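Local coordinates for protein DegQ (Legionella fallonii, PDB 3PV2) that acts as a trypsin-like protease of the HtrA family, probably doubling as a chaperone, and assembles into large self-compartmentalising 12-meric particles, at residues I142-D146 against P238-K243; F281-S287 against K301-T307; G369-F375 against G387-A393. All blocks are in the same frame, centred on the assembly; numbering follows the deposited sequence.

How the contacts relate
The three contacts come one after another along the chain and sample its three successive folded units. Contact 1 lies in the trypsin-like domain, where the connection between its two beta-barrels meets the helix 239-252; contact 2 pairs two strands of the first PDZ sheet, and contact 3 is a hairpin in the sheet of the second PDZ domain. Centre to centre, contacts 1 and 2 are about 24 Å apart, contacts 2 and 3 about 32 Å, and contacts 1 and 3 about 47 Å; contacts 1 and 3 lie on opposite sides of the chain's centre. None touches another. Contacts 2 and 3 also meet a second subunit, so both PDZ units contribute to the 12-meric assembly.

Contact 1: I142-D146 against P238-K243; sequences IGDSD and PINMVK
The connection that leads from the first to the second beta-barrel of the trypsin-like domain lies here against the opening turn of the helix 239-252, where Ser145 and Asn240 face each other. Ser145 OG accepts a hydrogen bond from the backbone N of Asn240 at 3.1 Å, taking up a peptide N-H of the helix's first turn, while Pro238 holds the N-cap position and rests its CB against the same hydroxyl oxygen. The side chain of Asn240 uses both ends of its amide. With CG beside its own backbone N (chi1 -77°), the amide is presented to the loop: Asn240 OD1 receives a weak bond from Ser145 N, and Asn240 ND2 donates to Asp144 OD1 at 2.7 Å.

Asp144 OD1 is gripped twice. Asn240 ND2 and Asp146 N, the latter 2.8 Å away, come to it from opposite faces of the carboxylate, whose plane is turned only 26° from that of the amide. The second of these bonds closes an Asx turn, and the first ties that turn to the helix. Asp146 OD2 adds a weak bond to Asn240 ND2, its carboxylate standing almost perpendicular (89°) to the amide. The two carboxylates therefore share one amide nitrogen, whose N-H groups probably ease their mutual repulsion.

Beside this polar cluster, Ile142 CG2 packs on Ile239 CG1 at 3.7 Å, the two side chains crossing at about a right angle, and Lys243 CD lies 4.1 Å from Ile142 CG2. Ile239 CG2 presses on Gly143 O at 3.4 Å. Backbone bonds from Gly143 to Leu216 and from Ile239 to Ile217 fasten both segments to strand 216-221 of the second barrel. The pairing of an interbarrel connection with the helix that follows the last barrel strand belongs to the chymotrypsin-like, two-barrel protease fold.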
ATOM      1  N   ILE B 142     -59.578  -6.822   9.799  1.00 60.17           N
ATOM      2  CA  ILE B 142     -58.799  -7.088   8.588  1.00 60.29           C
ATOM      3  C   ILE B 142     -59.471  -6.456   7.384  1.00 61.44           C
ATOM      4  O   ILE B 142     -60.665  -6.626   7.142  1.00 63.33           O
ATOM      5  CB  ILE B 142     -58.600  -8.541   8.348  1.00 60.81           C
ATOM      6  CG1 ILE B 142     -57.788  -9.127   9.498  1.00 60.38           C
ATOM      7  CG2 ILE B 142     -57.831  -8.709   7.062  1.00 61.62           C
ATOM      8  CD1 ILE B 142     -58.471 -10.229  10.176  1.00 63.98           C
ATOM      9  N   GLY B 143     -58.717  -5.648   6.665  1.00 60.05           N
ATOM     10  CA  GLY B 143     -59.264  -4.956   5.517  1.00 60.88           C
ATOM     11  C   GLY B 143     -59.065  -5.686   4.213  1.00 61.64           C
ATOM     12  O   GLY B 143     -58.610  -6.847   4.162  1.00 62.67           O
ATOM     13  N   ASP B 144     -59.440  -4.994   3.151  1.00 62.55           N
ATOM     14  CA  ASP B 144     -59.296  -5.503   1.808  1.00 63.56           C
ATOM     15  C   ASP B 144     -58.259  -4.666   1.103  1.00 61.01           C
ATOM     16  O   ASP B 144     -58.528  -3.501   0.753  1.00 61.91           O
ATOM     17  CB  ASP B 144     -60.641  -5.383   1.081  1.00 65.97           C
ATOM     18  CG  ASP B 144     -60.598  -5.881  -0.373  1.00 67.20           C
ATOM     19  OD1 ASP B 144     -59.544  -6.307  -0.883  1.00 63.60           O
ATOM     20  OD2 ASP B 144     -61.669  -5.858  -1.008  1.00 74.71           O
ATOM     21  N   SER B 145     -57.090  -5.250   0.873  1.00 59.17           N
ATOM     22  CA  SER B 145     -55.998  -4.541   0.219  1.00 57.52           C
ATOM     23  C   SER B 145     -56.248  -4.287  -1.271  1.00 59.27           C
ATOM     24  O   SER B 145     -55.526  -3.474  -1.907  1.00 57.41           O
ATOM     25  CB  SER B 145     -54.680  -5.299   0.372  1.00 56.98           C
ATOM     26  OG  SER B 145     -54.804  -6.638  -0.063  1.00 57.98           O
ATOM     27  N   ASP B 146     -57.238  -4.963  -1.856  1.00 61.28           N
ATOM     28  CA  ASP B 146     -57.565  -4.665  -3.255  1.00 63.24           C
ATOM     29  C   ASP B 146     -58.179  -3.278  -3.437  1.00 63.14           C
ATOM     30  O   ASP B 146     -58.132  -2.749  -4.548  1.00 62.16           O
ATOM     31  CB  ASP B 146     -58.487  -5.712  -3.880  1.00 66.15           C
ATOM     32  CG  ASP B 146     -57.781  -7.056  -4.143  1.00 68.45           C
ATOM     33  OD1 ASP B 146     -56.552  -7.069  -4.416  1.00 68.31           O
ATOM     34  OD2 ASP B 146     -58.479  -8.101  -4.097  1.00 74.30           O
ATOM     35  N   PRO B 238     -49.370  -7.078   0.827  1.00 44.91           N
ATOM     36  CA  PRO B 238     -50.797  -6.764   0.974  1.00 46.19           C
ATOM     37  C   PRO B 238     -51.584  -7.860   1.680  1.00 47.27           C
ATOM     38  O   PRO B 238     -51.325  -9.042   1.497  1.00 46.55           O
ATOM     39  CB  PRO B 238     -51.305  -6.591  -0.473  1.00 47.96           C
ATOM     40  CG  PRO B 238     -50.250  -7.175  -1.352  1.00 46.68           C
ATOM     41  CD  PRO B 238     -48.986  -7.353  -0.561  1.00 46.77           C
ATOM     42  N   ILE B 239     -52.517  -7.449   2.509  1.00 48.09           N
ATOM     43  CA  ILE B 239     -53.097  -8.346   3.452  1.00 48.80           C
ATOM     44  C   ILE B 239     -53.872  -9.483   2.764  1.00 51.38           C
ATOM     45  O   ILE B 239     -53.926 -10.594   3.287  1.00 49.68           O
ATOM     46  CB  ILE B 239     -54.023  -7.600   4.414  1.00 47.19           C
ATOM     47  CG1 ILE B 239     -54.435  -8.481   5.581  1.00 47.95           C
ATOM     48  CG2 ILE B 239     -55.239  -7.155   3.686  1.00 51.17           C
ATOM     49  CD1 ILE B 239     -53.306  -8.932   6.400  1.00 43.51           C
ATOM     50  N   ASN B 240     -54.467  -9.209   1.603  1.00 54.09           N
ATOM     51  CA  ASN B 240     -55.302 -10.235   0.950  1.00 56.54           C
ATOM     52  C   ASN B 240     -54.460 -11.452   0.577  1.00 57.26           C
ATOM     53  O   ASN B 240     -54.853 -12.586   0.797  1.00 57.98           O
ATOM     54  CB  ASN B 240     -55.981  -9.673  -0.285  1.00 57.73           C
ATOM     55  CG  ASN B 240     -57.153  -8.801   0.035  1.00 56.79           C
ATOM     56  OD1 ASN B 240     -57.470  -8.497   1.196  1.00 58.66           O
ATOM     57  ND2 ASN B 240     -57.837  -8.406  -1.011  1.00 58.93           N
ATOM     58  N   MET B 241     -53.278 -11.203   0.047  1.00 56.91           N
ATOM     59  CA  MET B 241     -52.330 -12.260  -0.144  1.00 57.96           C
ATOM     60  C   MET B 241     -51.897 -12.871   1.179  1.00 56.32           C
ATOM     61  O   MET B 241     -51.763 -14.106   1.277  1.00 55.91           O
ATOM     62  CB  MET B 241     -51.118 -11.723  -0.831  1.00 58.45           C
ATOM     63  CG  MET B 241     -50.189 -12.774  -1.286  1.00 63.19           C
ATOM     64  SD  MET B 241     -48.760 -11.966  -2.021  1.00 75.35           S
ATOM     65  CE  MET B 241     -47.567 -12.275  -0.721  1.00 74.67           C
ATOM     66  N   VAL B 242     -51.679 -12.032   2.191  1.00 53.61           N
ATOM     67  CA  VAL B 242     -51.311 -12.556   3.500  1.00 52.81           C
ATOM     68  C   VAL B 242     -52.346 -13.559   4.032  1.00 53.67           C
ATOM     69  O   VAL B 242     -51.967 -14.625   4.438  1.00 52.63           O
ATOM     70  CB  VAL B 242     -51.057 -11.451   4.539  1.00 51.41           C
ATOM     71  CG1 VAL B 242     -50.841 -12.061   5.915  1.00 47.16           C
ATOM     72  CG2 VAL B 242     -49.868 -10.642   4.096  1.00 51.09           C
ATOM     73  N   LYS B 243     -53.626 -13.211   4.018  1.00 56.55           N
ATOM     74  CA  LYS B 243     -54.727 -14.098   4.446  1.00 59.88           C
ATOM     75  C   LYS B 243     -54.656 -15.491   3.799  1.00 61.50           C
ATOM     76  O   LYS B 243     -54.857 -16.529   4.453  1.00 60.69           O
ATOM     77  CB  LYS B 243     -56.099 -13.521   4.051  1.00 62.37           C
ATOM     78  CG  LYS B 243     -56.594 -12.277   4.816  1.00 65.52           C
ATOM     79  CD  LYS B 243     -58.113 -11.901   4.551  1.00 72.50           C
ATOM     80  CE  LYS B 243     -58.654 -12.278   3.134  1.00 77.91           C
ATOM     81  NZ  LYS B 243     -60.076 -11.821   2.876  1.00 81.29           N
TER

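Contact 2: F281-S287 against K301-T307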
ATOM      1  N   PHE B 281     -61.058  -1.382 -20.680  1.00 41.55           N
ATOM      2  CA  PHE B 281     -61.295  -2.816 -20.413  1.00 41.36           C
ATOM      3  C   PHE B 281     -60.211  -3.377 -19.501  1.00 40.58           C
ATOM      4  O   PHE B 281     -59.032  -3.039 -19.635  1.00 41.10           O
ATOM      5  CB  PHE B 281     -61.329  -3.643 -21.702  1.00 40.64           C
ATOM      6  CG  PHE B 281     -61.908  -5.010 -21.504  1.00 40.88           C
ATOM      7  CD1 PHE B 281     -61.090  -6.123 -21.545  1.00 39.31           C
ATOM      8  CD2 PHE B 281     -63.264  -5.176 -21.190  1.00 42.36           C
ATOM      9  CE1 PHE B 281     -61.618  -7.406 -21.347  1.00 38.59           C
ATOM     10  CE2 PHE B 281     -63.819  -6.463 -20.966  1.00 43.57           C
ATOM     11  CZ  PHE B 281     -62.949  -7.580 -21.052  1.00 42.17           C
ATOM     12  N   GLN B 282     -60.577  -4.252 -18.600  1.00 41.05           N
ATOM     13  CA  GLN B 282     -59.578  -4.777 -17.668  1.00 41.63           C
ATOM     14  C   GLN B 282     -59.501  -6.300 -17.683  1.00 39.32           C
ATOM     15  O   GLN B 282     -60.472  -6.994 -17.913  1.00 39.76           O
ATOM     16  CB  GLN B 282     -59.909  -4.322 -16.246  1.00 45.15           C
ATOM     17  CG  GLN B 282     -59.929  -2.785 -15.970  1.00 49.70           C
ATOM     18  CD  GLN B 282     -60.267  -2.477 -14.502  1.00 54.29           C
ATOM     19  OE1 GLN B 282     -61.417  -2.631 -14.062  1.00 58.27           O
ATOM     20  NE2 GLN B 282     -59.252  -2.056 -13.740  1.00 56.78           N
ATOM     21  N   GLY B 283     -58.318  -6.780 -17.377  1.00 37.60           N
ATOM     22  CA  GLY B 283     -58.031  -8.172 -17.244  1.00 36.36           C
ATOM     23  C   GLY B 283     -56.553  -8.383 -17.433  1.00 35.72           C
ATOM     24  O   GLY B 283     -55.820  -7.405 -17.439  1.00 35.73           O
ATOM     25  N   ALA B 284     -56.152  -9.654 -17.501  1.00 35.33           N
ATOM     26  CA  ALA B 284     -54.768 -10.076 -17.688  1.00 34.84           C
ATOM     27  C   ALA B 284     -54.591 -10.617 -19.110  1.00 34.39           C
ATOM     28  O   ALA B 284     -55.310 -11.523 -19.495  1.00 34.43           O
ATOM     29  CB  ALA B 284     -54.391 -11.172 -16.665  1.00 34.89           C
ATOM     30  N   LEU B 285     -53.629 -10.113 -19.854  1.00 34.13           N
ATOM     31  CA  LEU B 285     -53.430 -10.546 -21.223  1.00 33.88           C
ATOM     32  C   LEU B 285     -52.543 -11.749 -21.219  1.00 33.65           C
ATOM     33  O   LEU B 285     -51.477 -11.727 -20.639  1.00 33.60           O
ATOM     34  CB  LEU B 285     -52.775  -9.436 -21.975  1.00 33.84           C
ATOM     35  CG  LEU B 285     -52.214  -9.663 -23.371  1.00 33.71           C
ATOM     36  CD1 LEU B 285     -53.291 -10.227 -24.254  1.00 33.89           C
ATOM     37  CD2 LEU B 285     -51.678  -8.361 -23.979  1.00 33.79           C
ATOM     38  N   VAL B 286     -52.979 -12.823 -21.851  1.00 33.65           N
ATOM     39  CA  VAL B 286     -52.151 -14.012 -21.897  1.00 33.51           C
ATOM     40  C   VAL B 286     -51.131 -13.869 -23.038  1.00 33.44           C
ATOM     41  O   VAL B 286     -51.477 -13.705 -24.240  1.00 33.60           O
ATOM     42  CB  VAL B 286     -52.981 -15.226 -22.136  1.00 33.71           C
ATOM     43  CG1 VAL B 286     -52.047 -16.442 -22.341  1.00 33.64           C
ATOM     44  CG2 VAL B 286     -53.880 -15.505 -20.982  1.00 33.88           C
ATOM     45  N   SER B 287     -49.840 -13.887 -22.702  1.00 33.38           N
ATOM     46  CA  SER B 287     -48.808 -13.742 -23.782  1.00 33.47           C
ATOM     47  C   SER B 287     -48.199 -15.020 -24.280  1.00 33.61           C
ATOM     48  O   SER B 287     -47.516 -15.026 -25.286  1.00 33.83           O
ATOM     49  CB  SER B 287     -47.662 -12.870 -23.281  1.00 33.58           C
ATOM     50  OG  SER B 287     -47.183 -13.274 -22.008  1.00 34.79           O
ATOM     51  N   LYS B 301     -55.312 -19.744 -24.949  1.00 35.80           N
ATOM     52  CA  LYS B 301     -54.444 -19.325 -26.010  1.00 35.72           C
ATOM     53  C   LYS B 301     -53.883 -17.927 -25.786  1.00 35.08           C
ATOM     54  O   LYS B 301     -54.516 -17.069 -25.142  1.00 34.92           O
ATOM     55  CB  LYS B 301     -55.264 -19.277 -27.303  1.00 36.76           C
ATOM     56  CG  LYS B 301     -55.841 -20.631 -27.674  1.00 41.59           C
ATOM     57  CD  LYS B 301     -56.305 -20.669 -29.124  1.00 48.95           C
ATOM     58  CE  LYS B 301     -56.591 -22.156 -29.565  1.00 54.53           C
ATOM     59  NZ  LYS B 301     -57.186 -22.214 -30.950  1.00 60.44           N
ATOM     60  N   ALA B 302     -52.723 -17.698 -26.417  1.00 34.90           N
ATOM     61  CA  ALA B 302     -52.081 -16.404 -26.451  1.00 34.51           C
ATOM     62  C   ALA B 302     -53.100 -15.420 -27.001  1.00 34.77           C
ATOM     63  O   ALA B 302     -53.732 -15.711 -27.971  1.00 35.40           O
ATOM     64  CB  ALA B 302     -50.794 -16.452 -27.356  1.00 34.60           C
ATOM     65  N   GLY B 303     -53.230 -14.261 -26.378  1.00 34.44           N
ATOM     66  CA  GLY B 303     -54.128 -13.205 -26.871  1.00 34.73           C
ATOM     67  C   GLY B 303     -55.446 -13.195 -26.110  1.00 34.98           C
ATOM     68  O   GLY B 303     -56.193 -12.225 -26.190  1.00 35.22           O
ATOM     69  N   ASP B 304     -55.778 -14.298 -25.451  1.00 35.06           N
ATOM     70  CA  ASP B 304     -56.836 -14.304 -24.519  1.00 35.30           C
ATOM     71  C   ASP B 304     -56.634 -13.283 -23.378  1.00 34.91           C
ATOM     72  O   ASP B 304     -55.525 -13.080 -22.890  1.00 34.39           O
ATOM     73  CB  ASP B 304     -57.032 -15.691 -23.875  1.00 35.44           C
ATOM     74  CG  ASP B 304     -57.501 -16.744 -24.833  1.00 36.13           C
ATOM     75  OD1 ASP B 304     -57.787 -16.470 -26.032  1.00 36.64           O
ATOM     76  OD2 ASP B 304     -57.574 -17.908 -24.371  1.00 36.28           O
ATOM     77  N   ILE B 305     -57.730 -12.690 -22.927  1.00 35.34           N
ATOM     78  CA  ILE B 305     -57.694 -11.836 -21.758  1.00 35.22           C
ATOM     79  C   ILE B 305     -58.422 -12.572 -20.619  1.00 35.57           C
ATOM     80  O   ILE B 305     -59.658 -12.842 -20.726  1.00 36.27           O
ATOM     81  CB  ILE B 305     -58.440 -10.532 -22.033  1.00 35.62           C
ATOM     82  CG1 ILE B 305     -57.931  -9.791 -23.279  1.00 35.45           C
ATOM     83  CG2 ILE B 305     -58.340  -9.571 -20.822  1.00 35.64           C
ATOM     84  CD1 ILE B 305     -56.607  -9.422 -23.151  1.00 34.86           C
ATOM     85  N   ILE B 306     -57.721 -12.817 -19.515  1.00 35.27           N
ATOM     86  CA  ILE B 306     -58.321 -13.483 -18.407  1.00 35.65           C
ATOM     87  C   ILE B 306     -59.115 -12.487 -17.600  1.00 36.22           C
ATOM     88  O   ILE B 306     -58.574 -11.467 -17.185  1.00 36.12           O
ATOM     89  CB  ILE B 306     -57.265 -14.138 -17.485  1.00 35.29           C
ATOM     90  CG1 ILE B 306     -56.612 -15.329 -18.172  1.00 34.91           C
ATOM     91  CG2 ILE B 306     -57.943 -14.533 -16.171  1.00 35.84           C
ATOM     92  CD1 ILE B 306     -55.213 -15.722 -17.563  1.00 34.51           C
ATOM     93  N   THR B 307     -60.402 -12.706 -17.446  1.00 36.97           N
ATOM     94  CA  THR B 307     -61.224 -11.779 -16.625  1.00 37.83           C
ATOM     95  C   THR B 307     -61.680 -12.345 -15.267  1.00 40.10           C
ATOM     96  O   THR B 307     -62.207 -11.606 -14.410  1.00 42.59           O
ATOM     97  CB  THR B 307     -62.428 -11.303 -17.398  1.00 38.59           C
ATOM     98  OG1 THR B 307     -63.206 -12.437 -17.778  1.00 41.92           O
ATOM     99  CG2 THR B 307     -61.985 -10.587 -18.637  1.00 37.96           C
TER
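Ile305 lies across from Leu285 in a non-hydrogen-bonded antiparallel pair, and its side chain can be traced outward along the neighbouring strand. Ile305 CB sits 4.1 Å from Ala284 O. There the chain forks: Ile305 CG2, anti to the backbone N, lies 3.8 Å from Ala284 O and close to Gly283 CA, and it also meets the rim of the Phe281 ring, whose CE1 it approaches edge-on, near the ring plane, at 4.0 Å. The other branch runs through CG1 to Ile305 CD1, which ends 3.6 Å from Leu285 CD1, the two side chains meeting at a slant.

These strands, 284-289 and 305-309, are neighbours in the antiparallel sheet of the first PDZ domain. Ala284 and Ile306 form a hydrogen-bonded pair with their side chains on the opposite face from Ile305, and Ile306 N reaches Ala284 O at 2.7 Å. Farther on, Val286 N meets Asp304 O at 2.8 Å, almost in line with the carbonyl bond, and Gly303 N returns the link to Val286 O. That glycine belongs to a type II turn from Lys301 to Asp304, tied further by Lys301 N to Asp304 OD2, a carboxylate oxygen that is also salt-bridged to Arg339. One residue beyond Val286, Ser287 O accepts a hydrogen bond from Gln438 of a second subunit.

Contact 3: G369-F375 against G387-A393; sequences GLALRAF and GVQVVGA
Three flat groups, the guanidinium of Arg373, the amide of Gln389 and the ring of Phe375, gather on one face of this hairpin. At the guanidinium's edge, close to its plane, lies Gln389 OE1, held by Arg373 NE in a short and nearly straight hydrogen bond of 2.6 Å; the two planes are turned 44° apart. Arg373 CG lies between its own backbone N and carbonyl carbon (chi1 67°), and from there the chain runs alongside the extended Gln389 in the same direction, bending at chi3 before the head group. The other end of the amide, Gln389 NE2, comes within 3.6 Å of Phe375 CE1, ring and amide planes lying 53° apart. The two ends of the Gln389 amide thus have different neighbours, OE1 the guanidinium and NE2 the aromatic ring.

Arg373 and Gln389 are also a hydrogen-bonded backbone pair, with Arg373 N on Gln389 O and Gln389 N on Arg373 O. The opposite face is apolar: Leu372 CB meets Val388 CG1 at 3.8 Å, and Leu372 CD2 reaches Val390 CG2 at 4.1 Å. Leu424 of the helix 421-428 packs on Leu372 and Val388. Nearer the open end, Leu370 CD2 is pressed to 3.4 Å from Ala393 CB, tighter than ordinary van der Waals contact.

Between these parts the register slips. Ala371 O takes Val391 N at 2.7 Å and, more weakly, Gly392 N, so two residues of one strand face one of the other. The extra residue, Val391, swings its CG2 to 3.7 Å from Arg373 CG, crossing it at about a right angle. Leu372 makes backbone bonds to a second subunit, whose Gln377 packs on Ala371 and Val391. The classic beta bulge thus sits within the antiparallel hairpin 370-378/384-393 of the second PDZ domain's sheet.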
ATOM      1  N   GLY B 369     -35.092 -30.912 -23.626  1.00 33.80           N
ATOM      2  CA  GLY B 369     -34.212 -29.856 -23.115  1.00 33.93           C
ATOM      3  C   GLY B 369     -33.220 -29.359 -24.134  1.00 33.51           C
ATOM      4  O   GLY B 369     -32.367 -28.528 -23.785  1.00 33.70           O
ATOM      5  N   LEU B 370     -33.262 -29.860 -25.370  1.00 33.07           N
ATOM      6  CA  LEU B 370     -32.310 -29.399 -26.380  1.00 32.77           C
ATOM      7  C   LEU B 370     -32.969 -28.388 -27.327  1.00 33.03           C
ATOM      8  O   LEU B 370     -34.096 -28.645 -27.822  1.00 33.21           O
ATOM      9  CB  LEU B 370     -31.776 -30.575 -27.191  1.00 32.26           C
ATOM     10  CG  LEU B 370     -31.084 -31.727 -26.346  1.00 32.11           C
ATOM     11  CD1 LEU B 370     -30.659 -32.829 -27.339  1.00 31.73           C
ATOM     12  CD2 LEU B 370     -29.900 -31.217 -25.440  1.00 32.32           C
ATOM     13  N   ALA B 371     -32.276 -27.270 -27.564  1.00 33.21           N
ATOM     14  CA  ALA B 371     -32.673 -26.291 -28.547  1.00 33.53           C
ATOM     15  C   ALA B 371     -31.899 -26.651 -29.795  1.00 33.14           C
ATOM     16  O   ALA B 371     -30.676 -26.824 -29.768  1.00 32.87           O
ATOM     17  CB  ALA B 371     -32.319 -24.827 -28.036  1.00 34.14           C
ATOM     18  N   LEU B 372     -32.609 -26.859 -30.872  1.00 33.21           N
ATOM     19  CA  LEU B 372     -32.067 -27.549 -32.043  1.00 32.89           C
ATOM     20  C   LEU B 372     -32.429 -26.739 -33.295  1.00 33.39           C
ATOM     21  O   LEU B 372     -33.558 -26.285 -33.400  1.00 33.94           O
ATOM     22  CB  LEU B 372     -32.743 -28.931 -32.179  1.00 32.68           C
ATOM     23  CG  LEU B 372     -32.541 -29.926 -31.037  1.00 32.32           C
ATOM     24  CD1 LEU B 372     -33.382 -31.186 -31.235  1.00 32.35           C
ATOM     25  CD2 LEU B 372     -31.133 -30.259 -30.888  1.00 31.92           C
ATOM     26  N   ARG B 373     -31.522 -26.588 -34.231  1.00 33.33           N
ATOM     27  CA  ARG B 373     -31.854 -25.970 -35.500  1.00 33.90           C
ATOM     28  C   ARG B 373     -31.115 -26.662 -36.603  1.00 33.72           C
ATOM     29  O   ARG B 373     -30.046 -27.208 -36.382  1.00 33.23           O
ATOM     30  CB  ARG B 373     -31.531 -24.473 -35.502  1.00 34.96           C
ATOM     31  CG  ARG B 373     -30.045 -24.168 -35.435  1.00 39.38           C
ATOM     32  CD  ARG B 373     -29.673 -22.758 -35.969  1.00 45.46           C
ATOM     33  NE  ARG B 373     -28.337 -22.785 -36.586  1.00 57.01           N
ATOM     34  CZ  ARG B 373     -28.054 -22.394 -37.831  1.00 64.73           C
ATOM     35  NH1 ARG B 373     -28.998 -21.901 -38.623  1.00 69.89           N
ATOM     36  NH2 ARG B 373     -26.817 -22.466 -38.282  1.00 66.17           N
ATOM     37  N   ALA B 374     -31.697 -26.661 -37.784  1.00 34.25           N
ATOM     38  CA  ALA B 374     -31.036 -27.172 -38.999  1.00 34.32           C
ATOM     39  C   ALA B 374     -29.732 -26.394 -39.290  1.00 34.36           C
ATOM     40  O   ALA B 374     -29.629 -25.235 -38.989  1.00 34.68           O
ATOM     41  CB  ALA B 374     -31.987 -27.017 -40.217  1.00 35.20           C
ATOM     42  N   PHE B 375     -28.779 -27.045 -39.930  1.00 34.19           N
ATOM     43  CA  PHE B 375     -27.435 -26.521 -40.095  1.00 34.25           C
ATOM     44  C   PHE B 375     -26.847 -27.109 -41.357  1.00 34.67           C
ATOM     45  O   PHE B 375     -26.867 -28.348 -41.584  1.00 34.23           O
ATOM     46  CB  PHE B 375     -26.598 -27.034 -38.908  1.00 33.60           C
ATOM     47  CG  PHE B 375     -25.188 -26.515 -38.848  1.00 33.78           C
ATOM     48  CD1 PHE B 375     -24.914 -25.280 -38.302  1.00 36.03           C
ATOM     49  CD2 PHE B 375     -24.187 -27.233 -39.329  1.00 33.74           C
ATOM     50  CE1 PHE B 375     -23.598 -24.822 -38.199  1.00 34.74           C
ATOM     51  CE2 PHE B 375     -22.866 -26.790 -39.249  1.00 35.84           C
ATOM     52  CZ  PHE B 375     -22.592 -25.572 -38.667  1.00 36.19           C
ATOM     53  N   GLY B 387     -26.491 -31.172 -40.767  1.00 33.24           N
ATOM     54  CA  GLY B 387     -26.826 -31.788 -39.499  1.00 32.68           C
ATOM     55  C   GLY B 387     -27.743 -30.884 -38.730  1.00 32.63           C
ATOM     56  O   GLY B 387     -28.357 -29.992 -39.294  1.00 33.08           O
ATOM     57  N   VAL B 388     -27.821 -31.155 -37.445  1.00 32.20           N
ATOM     58  CA  VAL B 388     -28.676 -30.366 -36.550  1.00 32.21           C
ATOM     59  C   VAL B 388     -27.787 -29.797 -35.496  1.00 32.02           C
ATOM     60  O   VAL B 388     -27.091 -30.553 -34.789  1.00 31.72           O
ATOM     61  CB  VAL B 388     -29.763 -31.235 -35.897  1.00 32.07           C
ATOM     62  CG1 VAL B 388     -30.443 -30.484 -34.716  1.00 32.09           C
ATOM     63  CG2 VAL B 388     -30.815 -31.583 -36.944  1.00 32.54           C
ATOM     64  N   GLN B 389     -27.772 -28.486 -35.382  1.00 32.34           N
ATOM     65  CA  GLN B 389     -26.971 -27.807 -34.403  1.00 32.39           C
ATOM     66  C   GLN B 389     -27.676 -27.735 -33.116  1.00 32.31           C
ATOM     67  O   GLN B 389     -28.879 -27.389 -33.074  1.00 32.48           O
ATOM     68  CB  GLN B 389     -26.674 -26.403 -34.879  1.00 32.95           C
ATOM     69  CG  GLN B 389     -25.936 -25.537 -33.945  1.00 33.26           C
ATOM     70  CD  GLN B 389     -25.549 -24.234 -34.605  1.00 35.50           C
ATOM     71  OE1 GLN B 389     -26.411 -23.444 -35.013  1.00 35.32           O
ATOM     72  NE2 GLN B 389     -24.284 -24.001 -34.711  1.00 34.25           N
ATOM     73  N   VAL B 390     -26.954 -28.028 -32.028  1.00 32.21           N
ATOM     74  CA  VAL B 390     -27.554 -27.913 -30.686  1.00 32.27           C
ATOM     75  C   VAL B 390     -27.233 -26.491 -30.202  1.00 32.84           C
ATOM     76  O   VAL B 390     -26.093 -26.154 -29.913  1.00 33.12           O
ATOM     77  CB  VAL B 390     -26.953 -28.887 -29.703  1.00 32.10           C
ATOM     78  CG1 VAL B 390     -27.567 -28.669 -28.302  1.00 32.32           C
ATOM     79  CG2 VAL B 390     -27.112 -30.387 -30.217  1.00 31.65           C
ATOM     80  N   VAL B 391     -28.238 -25.640 -30.147  1.00 33.16           N
ATOM     81  CA  VAL B 391     -28.043 -24.256 -29.834  1.00 33.83           C
ATOM     82  C   VAL B 391     -28.021 -24.142 -28.337  1.00 34.11           C
ATOM     83  O   VAL B 391     -27.378 -23.270 -27.813  1.00 35.16           O
ATOM     84  CB  VAL B 391     -29.322 -23.488 -30.338  1.00 35.43           C
ATOM     85  CG1 VAL B 391     -29.355 -21.947 -29.894  1.00 36.17           C
ATOM     86  CG2 VAL B 391     -29.403 -23.622 -31.830  1.00 36.86           C
ATOM     87  N   GLY B 392     -28.762 -25.008 -27.635  1.00 33.80           N
ATOM     88  CA  GLY B 392     -28.806 -24.969 -26.180  1.00 34.16           C
ATOM     89  C   GLY B 392     -29.105 -26.376 -25.665  1.00 33.68           C
ATOM     90  O   GLY B 392     -29.697 -27.201 -26.357  1.00 33.18           O
ATOM     91  N   ALA B 393     -28.698 -26.657 -24.431  1.00 33.99           N
ATOM     92  CA  ALA B 393     -29.016 -27.926 -23.795  1.00 34.13           C
ATOM     93  C   ALA B 393     -29.164 -27.720 -22.315  1.00 36.58           C
ATOM     94  O   ALA B 393     -28.225 -27.268 -21.677  1.00 39.58           O
ATOM     95  CB  ALA B 393     -27.865 -28.886 -24.084  1.00 33.41           C
TER